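Local structure of aerolysin-like protein (6LH8) at residues 7-12 / 137-142; 52-57 / 83-88; 21-26 / 40-45; 100-105 / 149-154. The protein is an aerolysin-family protein, probably part of a toad's endolysosome-modulating pore-forming system, either as the pore former or as its regulatory paralog. All blocks are in the same frame, centred on the assembly; numbering follows the deposited sequence.

Interaction 1 of 4, residues 7-12 / 137-142; sequences VLWDKE and ATYICQ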
loop_
_atom_site.group_PDB
_atom_site.type_symbol
_atom_site.label_atom_id
_atom_site.label_comp_id
_atom_site.label_asym_id
_atom_site.label_seq_id
_atom_site.Cartn_x
_atom_site.Cartn_y
_atom_site.Cartn_z
ATOM N N VAL A 7 -0.172 17.624 -7.932
ATOM C CA VAL A 7 -1.213 16.846 -7.261
ATOM C C VAL A 7 -1.874 17.737 -6.219
ATOM O O VAL A 7 -1.182 18.419 -5.453
ATOM C CB VAL A 7 -0.640 15.573 -6.615
ATOM C CG1 VAL A 7 -1.765 14.774 -5.953
ATOM C CG2 VAL A 7 0.063 14.720 -7.648
ATOM N N LEU A 8 -3.216 17.744 -6.199
ATOM C CA LEU A 8 -3.982 18.545 -5.235
ATOM C C LEU A 8 -4.263 17.694 -3.997
ATOM O O LEU A 8 -5.371 17.204 -3.764
ATOM C CB LEU A 8 -5.266 19.073 -5.860
ATOM C CG LEU A 8 -5.156 19.729 -7.250
ATOM C CD1 LEU A 8 -6.476 20.336 -7.680
ATOM C CD2 LEU A 8 -4.041 20.783 -7.283
ATOM N N TRP A 9 -3.223 17.555 -3.170
ATOM C CA TRP A 9 -3.315 16.692 -2.000
ATOM C C TRP A 9 -4.360 17.188 -1.010
ATOM O O TRP A 9 -4.949 16.380 -0.276
ATOM C CB TRP A 9 -1.952 16.595 -1.322
ATOM C CG TRP A 9 -0.889 15.907 -2.122
ATOM C CD1 TRP A 9 0.293 16.446 -2.552
ATOM C CD2 TRP A 9 -0.893 14.541 -2.567
ATOM N NE1 TRP A 9 1.019 15.499 -3.249
ATOM C CE2 TRP A 9 0.315 14.324 -3.267
ATOM C CE3 TRP A 9 -1.804 13.486 -2.453
ATOM C CZ2 TRP A 9 0.636 13.092 -3.843
ATOM C CZ3 TRP A 9 -1.477 12.259 -3.022
ATOM C CH2 TRP A 9 -0.268 12.076 -3.707
ATOM N N ASP A 10 -4.620 18.505 -0.972
ATOM C CA ASP A 10 -5.642 18.968 -0.037
ATOM C C ASP A 10 -7.043 18.550 -0.459
ATOM O O ASP A 10 -7.979 18.692 0.337
ATOM C CB ASP A 10 -5.584 20.491 0.150
ATOM C CG ASP A 10 -5.954 21.267 -1.097
ATOM O OD1 ASP A 10 -5.602 20.831 -2.214
ATOM O OD2 ASP A 10 -6.574 22.341 -0.959
ATOM N N LYS A 11 -7.209 18.044 -1.682
ATOM C CA LYS A 11 -8.486 17.540 -2.171
ATOM C C LYS A 11 -8.581 16.017 -2.100
ATOM O O LYS A 11 -9.483 15.433 -2.716
ATOM C CB LYS A 11 -8.720 18.005 -3.608
ATOM C CG LYS A 11 -8.935 19.510 -3.757
ATOM C CD LYS A 11 -10.224 19.931 -3.053
ATOM C CE LYS A 11 -10.509 21.423 -3.209
ATOM N NZ LYS A 11 -11.541 21.899 -2.234
ATOM N N GLU A 12 -7.674 15.372 -1.362
ATOM C CA GLU A 12 -7.624 13.914 -1.282
ATOM C C GLU A 12 -8.914 13.343 -0.704
ATOM O O GLU A 12 -9.476 13.880 0.256
ATOM C CB GLU A 12 -6.437 13.483 -0.420
ATOM C CG GLU A 12 -6.339 11.977 -0.205
ATOM C CD GLU A 12 -5.038 11.566 0.441
ATOM O OE1 GLU A 12 -3.995 11.608 -0.241
ATOM O OE2 GLU A 12 -5.064 11.196 1.634
ATOM N N ALA A 137 -6.477 14.945 -14.065
ATOM C CA ALA A 137 -6.533 13.499 -13.928
ATOM C C ALA A 137 -6.844 13.142 -12.476
ATOM O O ALA A 137 -7.012 14.018 -11.620
ATOM C CB ALA A 137 -5.218 12.878 -14.406
ATOM N N THR A 138 -6.936 11.846 -12.186
ATOM C CA THR A 138 -7.163 11.374 -10.822
ATOM C C THR A 138 -6.120 10.324 -10.469
ATOM O O THR A 138 -5.954 9.334 -11.188
ATOM C CB THR A 138 -8.566 10.782 -10.649
ATOM O OG1 THR A 138 -9.542 11.787 -10.938
ATOM C CG2 THR A 138 -8.759 10.318 -9.205
ATOM N N TYR A 139 -5.425 10.551 -9.361
ATOM C CA TYR A 139 -4.424 9.635 -8.828
ATOM C C TYR A 139 -5.085 8.762 -7.775
ATOM O O TYR A 139 -5.904 9.248 -6.992
ATOM C CB TYR A 139 -3.249 10.419 -8.216
ATOM C CG TYR A 139 -2.396 9.606 -7.264
ATOM C CD1 TYR A 139 -1.431 8.716 -7.748
ATOM C CD2 TYR A 139 -2.551 9.723 -5.881
ATOM C CE1 TYR A 139 -0.647 7.953 -6.864
ATOM C CE2 TYR A 139 -1.773 8.970 -4.997
ATOM C CZ TYR A 139 -0.824 8.091 -5.496
ATOM O OH TYR A 139 -0.046 7.349 -4.618
ATOM N N ILE A 140 -4.757 7.472 -7.777
ATOM C CA ILE A 140 -5.304 6.512 -6.823
ATOM C C ILE A 140 -4.146 5.760 -6.183
ATOM O O ILE A 140 -3.245 5.272 -6.883
ATOM C CB ILE A 140 -6.273 5.515 -7.495
ATOM C CG1 ILE A 140 -7.426 6.235 -8.209
ATOM C CG2 ILE A 140 -6.821 4.535 -6.462
ATOM C CD1 ILE A 140 -8.182 5.346 -9.197
ATOM N N CYS A 141 -4.169 5.675 -4.852
ATOM C CA CYS A 141 -3.175 4.962 -4.061
ATOM C C CYS A 141 -3.867 3.830 -3.307
ATOM O O CYS A 141 -4.781 4.077 -2.524
ATOM C CB CYS A 141 -2.492 5.898 -3.057
ATOM S SG CYS A 141 -1.157 5.058 -2.171
ATOM N N GLN A 142 -3.450 2.599 -3.553
ATOM C CA GLN A 142 -3.933 1.437 -2.798
ATOM C C GLN A 142 -2.771 0.976 -1.938
ATOM O O GLN A 142 -1.836 0.354 -2.448
ATOM C CB GLN A 142 -4.401 0.327 -3.725
ATOM C CG GLN A 142 -5.712 0.630 -4.403
ATOM C CD GLN A 142 -5.678 0.413 -5.895
ATOM O OE1 GLN A 142 -4.621 0.173 -6.489
ATOM N NE2 GLN A 142 -6.848 0.503 -6.522
#
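W9 brings the edge of its indole to Y139, and this single aromatic pair carries the contact. The outer benzene carbons of the indole do the touching: W9 CH2 lies 3.7 Å from Y139 CE2, and W9 CZ3 lies 3.8 Å from the same carbon. With CG beside the backbone N and opposite the carbonyl carbon (chi1 -66°), it is the far end of the W9 ring, not the root of the side chain, that closes on Y139. The indole meets the phenol obliquely; with planes at 84° and centroids 5.6 Å apart, the pair is neither a stack nor a true edge-to-face contact. Apolar packing continues on the indole face, where V7 CG1 rides over the ring. In polar terms nothing joins 7-12 to 137-142 directly; the phenol OH of Y139 instead bonds to H50 ND1 on strand 41-53. Backbone bonds shape the W9 side: an inverse gamma turn centred on L8 leads into a short 3-10 stretch, with K11 N giving a 2.9 Å bond to L8 O. That turn breaks strand 4-28, while strand 110-130 pairs with both L8 and Y139. Long antiparallel strands running through an elongated molecule are consistent with the aerolysin-type pore-forming fold.

Interaction 2 of 4, residues 52-57 / 83-88; sequences ITLPRA and FTYGSL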
loop_
_atom_site.group_PDB
_atom_site.type_symbol
_atom_site.label_atom_id
_atom_site.label_comp_id
_atom_site.label_asym_id
_atom_site.label_seq_id
_atom_site.Cartn_x
_atom_site.Cartn_y
_atom_site.Cartn_z
ATOM N N ILE A 52 -2.891 6.186 -12.215
ATOM C CA ILE A 52 -3.344 7.453 -12.774
ATOM C C ILE A 52 -4.480 7.147 -13.740
ATOM O O ILE A 52 -4.427 6.159 -14.477
ATOM C CB ILE A 52 -2.200 8.251 -13.446
ATOM C CG1 ILE A 52 -2.596 9.716 -13.616
ATOM C CG2 ILE A 52 -1.746 7.644 -14.776
ATOM C CD1 ILE A 52 -2.536 10.507 -12.303
ATOM N N THR A 53 -5.556 7.926 -13.647
ATOM C CA THR A 53 -6.747 7.728 -14.468
ATOM C C THR A 53 -7.086 9.054 -15.132
ATOM O O THR A 53 -6.906 10.110 -14.528
ATOM C CB THR A 53 -7.951 7.226 -13.646
ATOM O OG1 THR A 53 -8.268 8.146 -12.593
ATOM C CG2 THR A 53 -7.660 5.856 -13.023
ATOM N N LEU A 54 -7.534 9.001 -16.390
ATOM C CA LEU A 54 -7.885 10.218 -17.105
ATOM C C LEU A 54 -9.318 10.144 -17.597
ATOM O O LEU A 54 -9.846 9.041 -17.792
ATOM C CB LEU A 54 -6.960 10.455 -18.308
ATOM C CG LEU A 54 -5.643 11.167 -18.018
ATOM C CD1 LEU A 54 -4.652 10.186 -17.373
ATOM C CD2 LEU A 54 -5.034 11.827 -19.273
ATOM N N PRO A 55 -9.992 11.272 -17.795
ATOM C CA PRO A 55 -11.316 11.257 -18.412
ATOM C C PRO A 55 -11.275 10.514 -19.748
ATOM O O PRO A 55 -10.272 10.540 -20.467
ATOM C CB PRO A 55 -11.656 12.734 -18.594
ATOM C CG PRO A 55 -10.901 13.419 -17.486
ATOM C CD PRO A 55 -9.581 12.656 -17.428
ATOM N N ARG A 56 -12.376 9.827 -20.043
ATOM C CA ARG A 56 -12.433 9.015 -21.252
ATOM C C ARG A 56 -12.160 9.852 -22.489
ATOM O O ARG A 56 -11.439 9.411 -23.393
ATOM C CB ARG A 56 -13.799 8.330 -21.338
ATOM C CG ARG A 56 -13.987 7.450 -22.565
ATOM C CD ARG A 56 -15.158 6.485 -22.375
ATOM N NE ARG A 56 -15.080 5.363 -23.310
ATOM C CZ ARG A 56 -16.130 4.664 -23.732
ATOM N NH1 ARG A 56 -17.349 4.965 -23.297
ATOM N NH2 ARG A 56 -15.959 3.665 -24.585
ATOM N N ALA A 57 -12.693 11.076 -22.529
ATOM C CA ALA A 57 -12.604 11.988 -23.673
ATOM C C ALA A 57 -11.468 13.002 -23.559
ATOM O O ALA A 57 -11.602 14.133 -24.040
ATOM C CB ALA A 57 -13.929 12.719 -23.850
ATOM N N PHE A 83 4.344 7.703 -15.065
ATOM C CA PHE A 83 3.309 7.073 -15.870
ATOM C C PHE A 83 3.437 7.543 -17.314
ATOM O O PHE A 83 3.972 8.612 -17.599
ATOM C CB PHE A 83 1.914 7.415 -15.342
ATOM C CG PHE A 83 1.697 7.070 -13.884
ATOM C CD1 PHE A 83 1.438 5.770 -13.500
ATOM C CD2 PHE A 83 1.701 8.061 -12.912
ATOM C CE1 PHE A 83 1.216 5.451 -12.159
ATOM C CE2 PHE A 83 1.485 7.756 -11.560
ATOM C CZ PHE A 83 1.241 6.444 -11.186
ATOM N N THR A 84 2.937 6.730 -18.235
ATOM C CA THR A 84 2.827 7.123 -19.638
ATOM C C THR A 84 1.376 6.917 -20.039
ATOM O O THR A 84 0.880 5.788 -20.001
ATOM C CB THR A 84 3.775 6.312 -20.529
ATOM O OG1 THR A 84 5.123 6.605 -20.165
ATOM C CG2 THR A 84 3.583 6.673 -22.006
ATOM N N TYR A 85 0.676 8.005 -20.362
ATOM C CA TYR A 85 -0.730 7.882 -20.716
ATOM C C TYR A 85 -0.895 6.986 -21.945
ATOM O O TYR A 85 -0.222 7.170 -22.965
ATOM C CB TYR A 85 -1.347 9.262 -20.964
ATOM C CG TYR A 85 -2.767 9.171 -21.500
ATOM C CD1 TYR A 85 -3.722 8.384 -20.848
ATOM C CD2 TYR A 85 -3.149 9.835 -22.665
ATOM C CE1 TYR A 85 -5.003 8.267 -21.340
ATOM C CE2 TYR A 85 -4.439 9.724 -23.159
ATOM C CZ TYR A 85 -5.362 8.931 -22.485
ATOM O OH TYR A 85 -6.651 8.786 -22.948
ATOM N N GLY A 86 -1.772 5.983 -21.818
ATOM C CA GLY A 86 -2.045 5.045 -22.879
ATOM C C GLY A 86 -1.223 3.768 -22.856
ATOM O O GLY A 86 -1.480 2.883 -23.692
ATOM N N SER A 87 -0.259 3.627 -21.935
ATOM C CA SER A 87 0.527 2.392 -21.904
ATOM C C SER A 87 1.092 2.000 -20.537
ATOM O O SER A 87 1.327 0.812 -20.306
ATOM C CB SER A 87 1.678 2.453 -22.917
ATOM O OG SER A 87 2.569 3.518 -22.665
ATOM N N LEU A 88 1.339 2.948 -19.626
ATOM C CA LEU A 88 1.764 2.579 -18.271
ATOM C C LEU A 88 1.026 3.497 -17.305
ATOM O O LEU A 88 1.433 4.645 -17.116
ATOM C CB LEU A 88 3.274 2.688 -18.093
ATOM C CG LEU A 88 3.954 1.986 -16.901
ATOM C CD1 LEU A 88 3.690 2.666 -15.564
ATOM C CD2 LEU A 88 3.573 0.516 -16.825
HETATM O O HOH W 1 -8.770 8.258 -21.244
#
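I52 swings CG1 opposite its backbone N (chi1 -162°), which leaves CG2 turned toward F83; the F83 ring, held beside its own N, offers it a face. This happens where strands 41-53 and 81-84 run out; just beyond the latter the chain turns back at 84-87, and S87 with L88 set opposite T84 makes a classic beta bulge. T84 O takes the amides of both S87 and L88. I52 CG2 makes a CH-pi contact, 4.0 Å from the F83 ring centroid and 27° off the normal, so it leans toward the root of the ring: I52 CG2 comes closest to F83 CG, at 3.6 Å. One step outward the arrangement recurs. L54 CD2 stands 4.0 Å from the Y85 ring centroid and only 10° off the normal, a nearly central CH-pi contact, and its other methyl, L54 CD1, comes to Y85 CD1 at 4.0 Å. The inner pair is buried, with L68 of strand 65-68 packed against both I52 and F83; V60 flanks the outer pair. No direct hydrogen bond crosses, but one water does the bridging: it donates to P55 O at 2.8 Å and lies 2.8 Å from Y85 OH.

Interaction 3 of 4, residues 21-26 / 40-45; sequences KVDEMV and KERHFD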
loop_
_atom_site.group_PDB
_atom_site.type_symbol
_atom_site.label_atom_id
_atom_site.label_comp_id
_atom_site.label_asym_id
_atom_site.label_seq_id
_atom_site.Cartn_x
_atom_site.Cartn_y
_atom_site.Cartn_z
ATOM N N LYS A 21 -7.612 -8.659 8.859
ATOM C CA LYS A 21 -7.003 -9.828 9.494
ATOM C C LYS A 21 -6.316 -10.646 8.408
ATOM O O LYS A 21 -6.978 -11.265 7.565
ATOM C CB LYS A 21 -8.042 -10.660 10.241
ATOM C CG LYS A 21 -7.438 -11.908 10.933
ATOM C CD LYS A 21 -8.514 -12.636 11.715
ATOM C CE LYS A 21 -7.966 -13.873 12.407
ATOM N NZ LYS A 21 -9.056 -14.587 13.144
ATOM N N VAL A 22 -4.985 -10.645 8.421
ATOM C CA VAL A 22 -4.227 -11.380 7.412
ATOM C C VAL A 22 -4.237 -12.879 7.712
ATOM O O VAL A 22 -4.360 -13.707 6.796
ATOM C CB VAL A 22 -2.797 -10.811 7.335
ATOM C CG1 VAL A 22 -1.908 -11.678 6.451
ATOM C CG2 VAL A 22 -2.839 -9.364 6.823
ATOM N N ASP A 23 -4.111 -13.254 8.982
ATOM C CA ASP A 23 -4.046 -14.663 9.366
ATOM C C ASP A 23 -4.119 -14.759 10.883
ATOM O O ASP A 23 -3.966 -13.761 11.591
ATOM C CB ASP A 23 -2.760 -15.338 8.852
ATOM C CG ASP A 23 -2.882 -16.861 8.796
ATOM O OD1 ASP A 23 -4.003 -17.374 8.976
ATOM O OD2 ASP A 23 -1.866 -17.543 8.558
ATOM N N GLU A 24 -4.352 -15.986 11.369
ATOM C CA GLU A 24 -4.207 -16.339 12.772
ATOM C C GLU A 24 -3.397 -17.629 12.886
ATOM O O GLU A 24 -3.465 -18.501 12.016
ATOM C CB GLU A 24 -5.562 -16.513 13.462
ATOM C CG GLU A 24 -6.425 -17.621 12.880
ATOM C CD GLU A 24 -7.644 -17.928 13.738
ATOM O OE1 GLU A 24 -8.108 -17.021 14.468
ATOM O OE2 GLU A 24 -8.139 -19.079 13.670
ATOM N N MET A 25 -2.605 -17.731 13.956
ATOM C CA MET A 25 -1.861 -18.949 14.276
ATOM C C MET A 25 -2.127 -19.297 15.735
ATOM O O MET A 25 -1.953 -18.444 16.608
ATOM C CB MET A 25 -0.348 -18.765 14.049
ATOM C CG MET A 25 0.047 -18.195 12.686
ATOM S SD MET A 25 1.796 -17.729 12.547
ATOM C CE MET A 25 2.546 -19.336 12.309
ATOM N N VAL A 26 -2.535 -20.545 16.009
ATOM C CA VAL A 26 -2.911 -20.937 17.366
ATOM C C VAL A 26 -2.063 -22.112 17.850
ATOM O O VAL A 26 -1.642 -22.965 17.062
ATOM C CB VAL A 26 -4.415 -21.276 17.457
ATOM C CG1 VAL A 26 -4.713 -22.629 16.822
ATOM C CG2 VAL A 26 -4.871 -21.245 18.899
ATOM N N LYS A 40 10.117 -18.544 14.054
ATOM C CA LYS A 40 10.704 -17.386 14.718
ATOM C C LYS A 40 10.168 -16.085 14.137
ATOM O O LYS A 40 9.932 -15.121 14.871
ATOM C CB LYS A 40 12.226 -17.429 14.589
ATOM C CG LYS A 40 12.878 -18.583 15.337
ATOM C CD LYS A 40 13.897 -18.072 16.354
ATOM C CE LYS A 40 14.277 -19.162 17.336
ATOM N NZ LYS A 40 14.863 -20.323 16.612
ATOM N N GLU A 41 10.021 -16.027 12.818
ATOM C CA GLU A 41 9.537 -14.845 12.125
ATOM C C GLU A 41 8.673 -15.303 10.966
ATOM O O GLU A 41 8.866 -16.400 10.435
ATOM C CB GLU A 41 10.669 -13.980 11.578
ATOM C CG GLU A 41 11.727 -13.593 12.580
ATOM C CD GLU A 41 12.991 -13.116 11.906
ATOM O OE1 GLU A 41 13.536 -13.870 11.065
ATOM O OE2 GLU A 41 13.421 -11.980 12.207
ATOM N N ARG A 42 7.710 -14.468 10.590
ATOM C CA ARG A 42 6.938 -14.692 9.375
ATOM C C ARG A 42 7.244 -13.574 8.389
ATOM O O ARG A 42 7.478 -12.435 8.786
ATOM C CB ARG A 42 5.437 -14.751 9.658
ATOM C CG ARG A 42 4.765 -15.811 8.838
ATOM C CD ARG A 42 3.370 -16.118 9.321
ATOM N NE ARG A 42 2.505 -16.114 8.162
ATOM C CZ ARG A 42 1.230 -16.463 8.175
ATOM N NH1 ARG A 42 0.658 -16.869 9.304
ATOM N NH2 ARG A 42 0.541 -16.404 7.056
ATOM N N HIS A 43 7.258 -13.908 7.100
ATOM C CA HIS A 43 7.601 -12.960 6.054
ATOM C C HIS A 43 6.385 -12.750 5.171
ATOM O O HIS A 43 5.768 -13.720 4.725
ATOM C CB HIS A 43 8.784 -13.480 5.220
ATOM C CG HIS A 43 9.981 -13.849 6.046
ATOM N ND1 HIS A 43 11.088 -13.036 6.145
ATOM C CD2 HIS A 43 10.234 -14.933 6.815
ATOM C CE1 HIS A 43 11.985 -13.612 6.930
ATOM N NE2 HIS A 43 11.489 -14.756 7.356
ATOM N N PHE A 44 6.045 -11.487 4.928
ATOM C CA PHE A 44 4.878 -11.128 4.138
ATOM C C PHE A 44 5.275 -10.155 3.037
ATOM O O PHE A 44 6.195 -9.350 3.195
ATOM C CB PHE A 44 3.789 -10.466 4.989
ATOM C CG PHE A 44 3.295 -11.307 6.124
ATOM C CD1 PHE A 44 3.917 -11.256 7.359
ATOM C CD2 PHE A 44 2.167 -12.099 5.977
ATOM C CE1 PHE A 44 3.434 -12.015 8.417
ATOM C CE2 PHE A 44 1.684 -12.848 7.016
ATOM C CZ PHE A 44 2.313 -12.813 8.239
ATOM N N ASP A 45 4.557 -10.220 1.927
ATOM C CA ASP A 45 4.674 -9.184 0.917
ATOM C C ASP A 45 3.791 -8.007 1.307
ATOM O O ASP A 45 2.658 -8.193 1.759
ATOM C CB ASP A 45 4.259 -9.718 -0.452
ATOM C CG ASP A 45 5.319 -10.597 -1.076
ATOM O OD1 ASP A 45 6.450 -10.659 -0.539
ATOM O OD2 ASP A 45 5.018 -11.223 -2.108
#
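V22 touches F44 first: its CG1 methyl comes 3.8 Å from F44 CE2, obliquely to the ring, the two side chains lying alongside and running opposite ways. V22 and D23 form a classic beta bulge opposite L115, so both can turn their side chains toward 40-45. D23 then makes the charged link, a salt bridge to R42. A single carboxylate oxygen, D23 OD2, receives both terminal nitrogens of the guanidinium, R42 NH1 at 2.7 Å and R42 NH2 at 3.1 Å. The two arrive on its anti side and from opposite faces of the carboxylate plane, which stands at 84° to the guanidinium; OD2 itself lies nearly in the guanidinium plane. D23 OD1 has a weak bond from E24 N. At E24 the CB is directed away from 40-45, and the side chain pairs with K21 along its own strand, E24 OE1 to K21 NZ being 2.9 Å. M25 returns to the contact, its sulfur accepting a weak hydrogen bond from R42 NH1 (M25 SD at 3.5 Å). R42 reaches both partners with a bend at chi3 (132°), and its side chain also lies on L115. In this helix-free chain the two segments run antiparallel at 161°, their axes 10.8 Å apart; 21-26 is hydrogen-bonded to strand 110-130, whereas 40-45 pairs with strand 90-100 and the start of the following loop.

Interaction 4 of 4, residues 100-105 / 149-154; sequences TMPEFV and AEVNTE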
loop_
_atom_site.group_PDB
_atom_site.type_symbol
_atom_site.label_atom_id
_atom_site.label_comp_id
_atom_site.label_asym_id
_atom_site.label_seq_id
_atom_site.Cartn_x
_atom_site.Cartn_y
_atom_site.Cartn_z
ATOM N N THR A 100 8.184 -10.621 13.863
ATOM C CA THR A 100 8.674 -11.555 14.874
ATOM C C THR A 100 7.517 -12.276 15.561
ATOM O O THR A 100 6.524 -11.652 15.942
ATOM C CB THR A 100 9.519 -10.815 15.916
ATOM O OG1 THR A 100 10.571 -10.098 15.263
ATOM C CG2 THR A 100 10.135 -11.806 16.925
ATOM N N MET A 101 7.651 -13.593 15.726
ATOM C CA MET A 101 6.655 -14.415 16.399
ATOM C C MET A 101 7.019 -14.588 17.864
ATOM O O MET A 101 8.176 -14.408 18.249
ATOM C CB MET A 101 6.556 -15.787 15.732
ATOM C CG MET A 101 6.103 -15.772 14.257
ATOM S SD MET A 101 4.350 -15.391 14.018
ATOM C CE MET A 101 4.447 -13.686 13.565
ATOM N N PRO A 102 6.052 -14.930 18.715
ATOM C CA PRO A 102 6.405 -15.296 20.093
ATOM C C PRO A 102 7.334 -16.502 20.094
ATOM O O PRO A 102 7.204 -17.415 19.276
ATOM C CB PRO A 102 5.052 -15.608 20.746
ATOM C CG PRO A 102 4.087 -15.801 19.608
ATOM C CD PRO A 102 4.596 -14.927 18.496
ATOM N N GLU A 103 8.302 -16.485 21.012
ATOM C CA GLU A 103 9.309 -17.540 21.027
ATOM C C GLU A 103 8.744 -18.842 21.582
ATOM O O GLU A 103 8.997 -19.920 21.032
ATOM C CB GLU A 103 10.521 -17.083 21.839
ATOM C CG GLU A 103 11.810 -17.797 21.498
ATOM C CD GLU A 103 12.900 -17.529 22.520
ATOM O OE1 GLU A 103 13.818 -18.368 22.646
ATOM O OE2 GLU A 103 12.839 -16.479 23.196
ATOM N N PHE A 104 7.957 -18.759 22.652
ATOM C CA PHE A 104 7.482 -19.932 23.368
ATOM C C PHE A 104 5.996 -19.808 23.669
ATOM O O PHE A 104 5.421 -18.715 23.656
ATOM C CB PHE A 104 8.231 -20.124 24.694
ATOM C CG PHE A 104 9.665 -20.533 24.534
ATOM C CD1 PHE A 104 9.997 -21.847 24.256
ATOM C CD2 PHE A 104 10.682 -19.607 24.681
ATOM C CE1 PHE A 104 11.317 -22.231 24.113
ATOM C CE2 PHE A 104 12.007 -19.984 24.545
ATOM C CZ PHE A 104 12.324 -21.297 24.258
ATOM N N VAL A 105 5.387 -20.954 23.953
ATOM C CA VAL A 105 4.080 -21.024 24.591
ATOM C C VAL A 105 4.328 -21.308 26.069
ATOM O O VAL A 105 4.828 -22.380 26.424
ATOM C CB VAL A 105 3.193 -22.101 23.954
ATOM C CG1 VAL A 105 1.735 -21.854 24.299
ATOM C CG2 VAL A 105 3.401 -22.136 22.450
ATOM N N ALA A 149 1.343 -8.082 14.996
ATOM C CA ALA A 149 1.074 -9.382 15.601
ATOM C C ALA A 149 0.566 -9.165 17.017
ATOM O O ALA A 149 1.285 -8.615 17.860
ATOM C CB ALA A 149 2.326 -10.261 15.618
ATOM N N GLU A 150 -0.666 -9.594 17.278
ATOM C CA GLU A 150 -1.233 -9.552 18.619
ATOM C C GLU A 150 -1.205 -10.962 19.187
ATOM O O GLU A 150 -1.766 -11.886 18.589
ATOM C CB GLU A 150 -2.657 -8.994 18.603
ATOM C CG GLU A 150 -3.295 -8.912 19.989
ATOM C CD GLU A 150 -4.734 -8.432 19.960
ATOM O OE1 GLU A 150 -5.481 -8.827 19.042
ATOM O OE2 GLU A 150 -5.120 -7.663 20.868
ATOM N N VAL A 151 -0.532 -11.136 20.321
ATOM C CA VAL A 151 -0.403 -12.443 20.957
ATOM C C VAL A 151 -1.301 -12.452 22.183
ATOM O O VAL A 151 -1.145 -11.617 23.082
ATOM C CB VAL A 151 1.053 -12.760 21.333
ATOM C CG1 VAL A 151 1.130 -14.103 22.049
ATOM C CG2 VAL A 151 1.932 -12.772 20.087
ATOM N N ASN A 152 -2.251 -13.377 22.207
ATOM C CA ASN A 152 -3.170 -13.531 23.324
ATOM C C ASN A 152 -2.912 -14.874 23.981
ATOM O O ASN A 152 -2.790 -15.892 23.291
ATOM C CB ASN A 152 -4.622 -13.431 22.858
ATOM C CG ASN A 152 -4.925 -12.110 22.191
ATOM O OD1 ASN A 152 -4.451 -11.061 22.625
ATOM N ND2 ASN A 152 -5.717 -12.150 21.127
ATOM N N THR A 153 -2.814 -14.870 25.310
ATOM C CA THR A 153 -2.615 -16.083 26.092
ATOM C C THR A 153 -3.918 -16.426 26.803
ATOM O O THR A 153 -4.499 -15.576 27.486
ATOM C CB THR A 153 -1.472 -15.914 27.099
ATOM O OG1 THR A 153 -1.660 -14.710 27.856
ATOM C CG2 THR A 153 -0.138 -15.841 26.374
ATOM N N GLU A 154 -4.377 -17.668 26.619
ATOM C CA GLU A 154 -5.660 -18.171 27.096
ATOM C C GLU A 154 -5.441 -19.291 28.108
ATOM O O GLU A 154 -4.290 -19.692 28.342
ATOM C CB GLU A 154 -6.490 -18.678 25.911
ATOM C CG GLU A 154 -7.909 -18.150 25.859
ATOM C CD GLU A 154 -8.495 -18.190 24.469
ATOM O OE1 GLU A 154 -8.735 -17.102 23.901
ATOM O OE2 GLU A 154 -8.723 -19.300 23.937
#
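The loop that leaves strand 90-100 for strand 110-130 lays P102 against V151, near the C-terminal end of strand 133-154. It is a loop-on-strand contact at one tip of the elongated beta structure. The proline ring meets the valine with its outer carbons: P102 CG is 3.7 Å from V151 CG2, and P102 CD is 3.8 Å from that same methyl. With V151 CG1 opposite the backbone N (chi1 177°), CG2 is the branch turned to the proline; V151 CG1 comes no nearer to P102 CG than 4.2 Å. A looser touch precedes it along both segments, T100 O lying 4.4 Å from A149 CB. Strand 110-130 backs both partners, V113 touching P102 and L111 touching V151. The loop is also tied by backbone hydrogen bonds to the chain near it, M101 to K40, E103 to F37 and V105 to V35, and F104 makes a cation-pi contact with K34. Between 100-105 and 149-154 themselves there is no hydrogen bond and no charge pair. What holds them is van der Waals contact of methyl and ring carbons at the surface, an attraction that has little directional preference.

The four contacts fall into two pairs at opposite sides of the chain's centre. Interactions 1 and 2 have centres 14 Å apart and touch through T138 O and T53 N, where strands 133-154 and 41-53 are neighbours. Interactions 3 and 4 are 11 Å apart and meet where K40 O faces M101 N. Between the pairs the centres lie 32 to 46 Å apart, yet long strands span the gap: 4-28 serves interactions 1 and 3, 41-53 serves 2 and 3, and 133-154 serves 1 and 4. Along the chain, 3 closes before 2 opens, both within the span of 1, while 4 crosses 1. The five-stranded sheet thus connects the two ends, with the small 65-68/81-84 sheet at interaction 2, consistent with a rod-like aerolysin-type shape.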